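Local coordinates for mandelate racemase/muconate lactonizing enzyme-like protein (Rubrobacter xylanophilus DSM 9941, PDB 3CYJ), which belongs to the enolase superfamily, pairing an N-terminal capping domain with a C-terminal TIM-barrel-like domain that holds a sodium ion, at residues Leu29-Thr34 with Phe319-Arg324. Residues are numbered along the deposited sequence; the frame is centred on the assembly and turned at random.
Sequences LQWDST and FHDHAR
W31 and T34 meet D321 and H322 where the N-terminal capping domain closes on the barrel of this enolase-superfamily protein. The backbones stay apart: T34 and D321 have the nearest CA atoms, 7.3 Å from each other. Residues 29-34 run from the short edge strand 29-31 round a corner at D32 into the start of strand 33-43; residues 319-324 lead from barrel strand 313-319 straight into helix 320-329, with F319 at the N-cap position. D321 and H322, in the first turn of that helix, face the cap, and one hydrogen bond carries the contact. W31 NE1 donates it to D321 OD2 at 2.7 Å, with an N-H...O angle of 166°. The oxygen lies close to the indole plane and is met nearly along its C-O bond, while ring and carboxylate planes are turned 60° apart. With chi1 at 64°, the W31 side chain sits between its own backbone N and carbonyl carbon, which brings the NE1 edge round to the helix. On the carboxylate's other oxygen the setting differs: D321 OD1 lies close to E24 OE1 of strand 8-26, a like-charged neighbour. Beside this bond, T34 OG1 packs on D321 CB at 3.9 Å. H322 ND1 is hydrogen-bonded to A299 N and the H322 ring stacks with that of Y53; H322 CD2 lies a loose 4.3 Å from T34 CG2.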
loop_
_atom_site.group_PDB
_atom_site.type_symbol
_atom_site.label_atom_id
_atom_site.label_comp_id
_atom_site.label_asym_id
_atom_site.label_seq_id
_atom_site.Cartn_x
_atom_site.Cartn_y
_atom_site.Cartn_z
ATOM N N LEU A 29 -6.996 7.879 34.724
ATOM C CA LEU A 29 -6.530 8.959 35.596
ATOM C C LEU A 29 -7.524 9.330 36.717
ATOM O O LEU A 29 -8.724 9.119 36.577
ATOM C CB LEU A 29 -6.138 10.176 34.769
ATOM C CG LEU A 29 -5.282 11.287 35.416
ATOM C CD1 LEU A 29 -3.835 10.933 35.500
ATOM C CD2 LEU A 29 -5.395 12.559 34.623
ATOM N N GLN A 30 -7.006 9.855 37.833
ATOM C CA GLN A 30 -7.784 10.291 38.992
ATOM C C GLN A 30 -7.352 11.721 39.286
ATOM O O GLN A 30 -6.162 12.066 39.206
ATOM C CB GLN A 30 -7.491 9.426 40.229
ATOM C CG GLN A 30 -7.941 7.977 40.145
ATOM C CD GLN A 30 -7.562 7.164 41.432
ATOM O OE1 GLN A 30 -6.394 7.005 41.753
ATOM N NE2 GLN A 30 -8.564 6.667 42.149
ATOM N N TRP A 31 -8.319 12.561 39.630
ATOM C CA TRP A 31 -7.993 13.926 39.962
ATOM C C TRP A 31 -9.062 14.471 40.888
ATOM O O TRP A 31 -10.138 13.920 40.964
ATOM C CB TRP A 31 -7.810 14.814 38.688
ATOM C CG TRP A 31 -9.061 14.980 37.860
ATOM C CD1 TRP A 31 -9.875 16.091 37.812
ATOM C CD2 TRP A 31 -9.648 14.014 36.958
ATOM N NE1 TRP A 31 -10.916 15.871 36.933
ATOM C CE2 TRP A 31 -10.813 14.610 36.407
ATOM C CE3 TRP A 31 -9.286 12.719 36.545
ATOM C CZ2 TRP A 31 -11.651 13.941 35.472
ATOM C CZ3 TRP A 31 -10.112 12.048 35.619
ATOM C CH2 TRP A 31 -11.290 12.675 35.094
ATOM N N ASP A 32 -8.772 15.567 41.584
ATOM C CA ASP A 32 -9.734 16.139 42.513
ATOM C C ASP A 32 -9.663 17.655 42.470
ATOM O O ASP A 32 -10.073 18.346 43.403
ATOM C CB ASP A 32 -9.562 15.563 43.954
ATOM C CG ASP A 32 -8.255 16.057 44.658
ATOM O OD1 ASP A 32 -7.447 16.804 44.037
ATOM O OD2 ASP A 32 -8.045 15.700 45.860
ATOM N N SER A 33 -9.160 18.177 41.357
ATOM C CA SER A 33 -9.121 19.633 41.126
ATOM C C SER A 33 -8.746 19.996 39.692
ATOM O O SER A 33 -8.284 19.160 38.939
ATOM C CB SER A 33 -8.137 20.332 42.082
ATOM O OG SER A 33 -6.809 20.049 41.739
ATOM N N THR A 34 -8.917 21.262 39.352
ATOM C CA THR A 34 -8.622 21.793 38.014
ATOM C C THR A 34 -7.817 23.061 38.131
ATOM O O THR A 34 -8.147 23.915 38.933
ATOM C CB THR A 34 -9.930 22.218 37.276
ATOM O OG1 THR A 34 -10.829 21.113 37.225
ATOM C CG2 THR A 34 -9.641 22.727 35.842
ATOM N N PHE A 319 -18.172 20.150 29.154
ATOM C CA PHE A 319 -17.454 19.327 30.136
ATOM C C PHE A 319 -17.708 19.792 31.558
ATOM O O PHE A 319 -17.489 20.963 31.887
ATOM C CB PHE A 319 -15.943 19.328 29.850
ATOM C CG PHE A 319 -15.165 18.367 30.742
ATOM C CD1 PHE A 319 -15.569 17.035 30.861
ATOM C CD2 PHE A 319 -14.069 18.789 31.438
ATOM C CE1 PHE A 319 -14.882 16.129 31.652
ATOM C CE2 PHE A 319 -13.332 17.882 32.248
ATOM C CZ PHE A 319 -13.752 16.553 32.353
ATOM N N HIS A 320 -18.193 18.882 32.392
ATOM C CA HIS A 320 -18.561 19.225 33.774
ATOM C C HIS A 320 -17.512 20.063 34.480
ATOM O O HIS A 320 -17.770 21.211 34.823
ATOM C CB HIS A 320 -18.867 17.960 34.600
ATOM C CG HIS A 320 -19.037 18.227 36.069
ATOM N ND1 HIS A 320 -20.108 18.939 36.587
ATOM C CD2 HIS A 320 -18.266 17.883 37.131
ATOM C CE1 HIS A 320 -19.969 19.040 37.899
ATOM N NE2 HIS A 320 -18.872 18.390 38.254
ATOM N N ASP A 321 -16.307 19.530 34.693
ATOM C CA ASP A 321 -15.270 20.292 35.424
ATOM C C ASP A 321 -15.185 21.732 34.964
ATOM O O ASP A 321 -15.052 22.659 35.775
ATOM C CB ASP A 321 -13.894 19.678 35.284
ATOM C CG ASP A 321 -13.800 18.271 35.862
ATOM O OD1 ASP A 321 -14.825 17.668 36.198
ATOM O OD2 ASP A 321 -12.680 17.725 35.979
ATOM N N HIS A 322 -15.254 21.916 33.644
ATOM C CA HIS A 322 -14.918 23.179 33.038
ATOM C C HIS A 322 -16.053 24.131 33.053
ATOM O O HIS A 322 -15.845 25.314 33.369
ATOM C CB HIS A 322 -14.411 22.983 31.611
ATOM C CG HIS A 322 -13.103 22.282 31.561
ATOM N ND1 HIS A 322 -12.496 21.912 30.380
ATOM C CD2 HIS A 322 -12.286 21.862 32.564
ATOM C CE1 HIS A 322 -11.352 21.309 30.653
ATOM N NE2 HIS A 322 -11.204 21.264 31.972
ATOM N N ALA A 323 -17.229 23.662 32.652
ATOM C CA ALA A 323 -18.451 24.436 32.811
ATOM C C ALA A 323 -18.524 25.021 34.246
ATOM O O ALA A 323 -18.662 26.232 34.443
ATOM C CB ALA A 323 -19.666 23.567 32.526
ATOM N N ARG A 324 -18.365 24.161 35.232
ATOM C CA ARG A 324 -18.426 24.577 36.641
ATOM C C ARG A 324 -17.355 25.612 37.008
ATOM O O ARG A 324 -17.660 26.642 37.572
ATOM C CB ARG A 324 -18.325 23.342 37.537
ATOM C CG ARG A 324 -18.207 23.608 39.039
ATOM C CD ARG A 324 -18.163 22.239 39.784
ATOM N NE ARG A 324 -18.091 22.431 41.224
ATOM C CZ ARG A 324 -16.962 22.551 41.909
ATOM N NH1 ARG A 324 -15.785 22.445 41.297
ATOM N NH2 ARG A 324 -17.016 22.775 43.219
#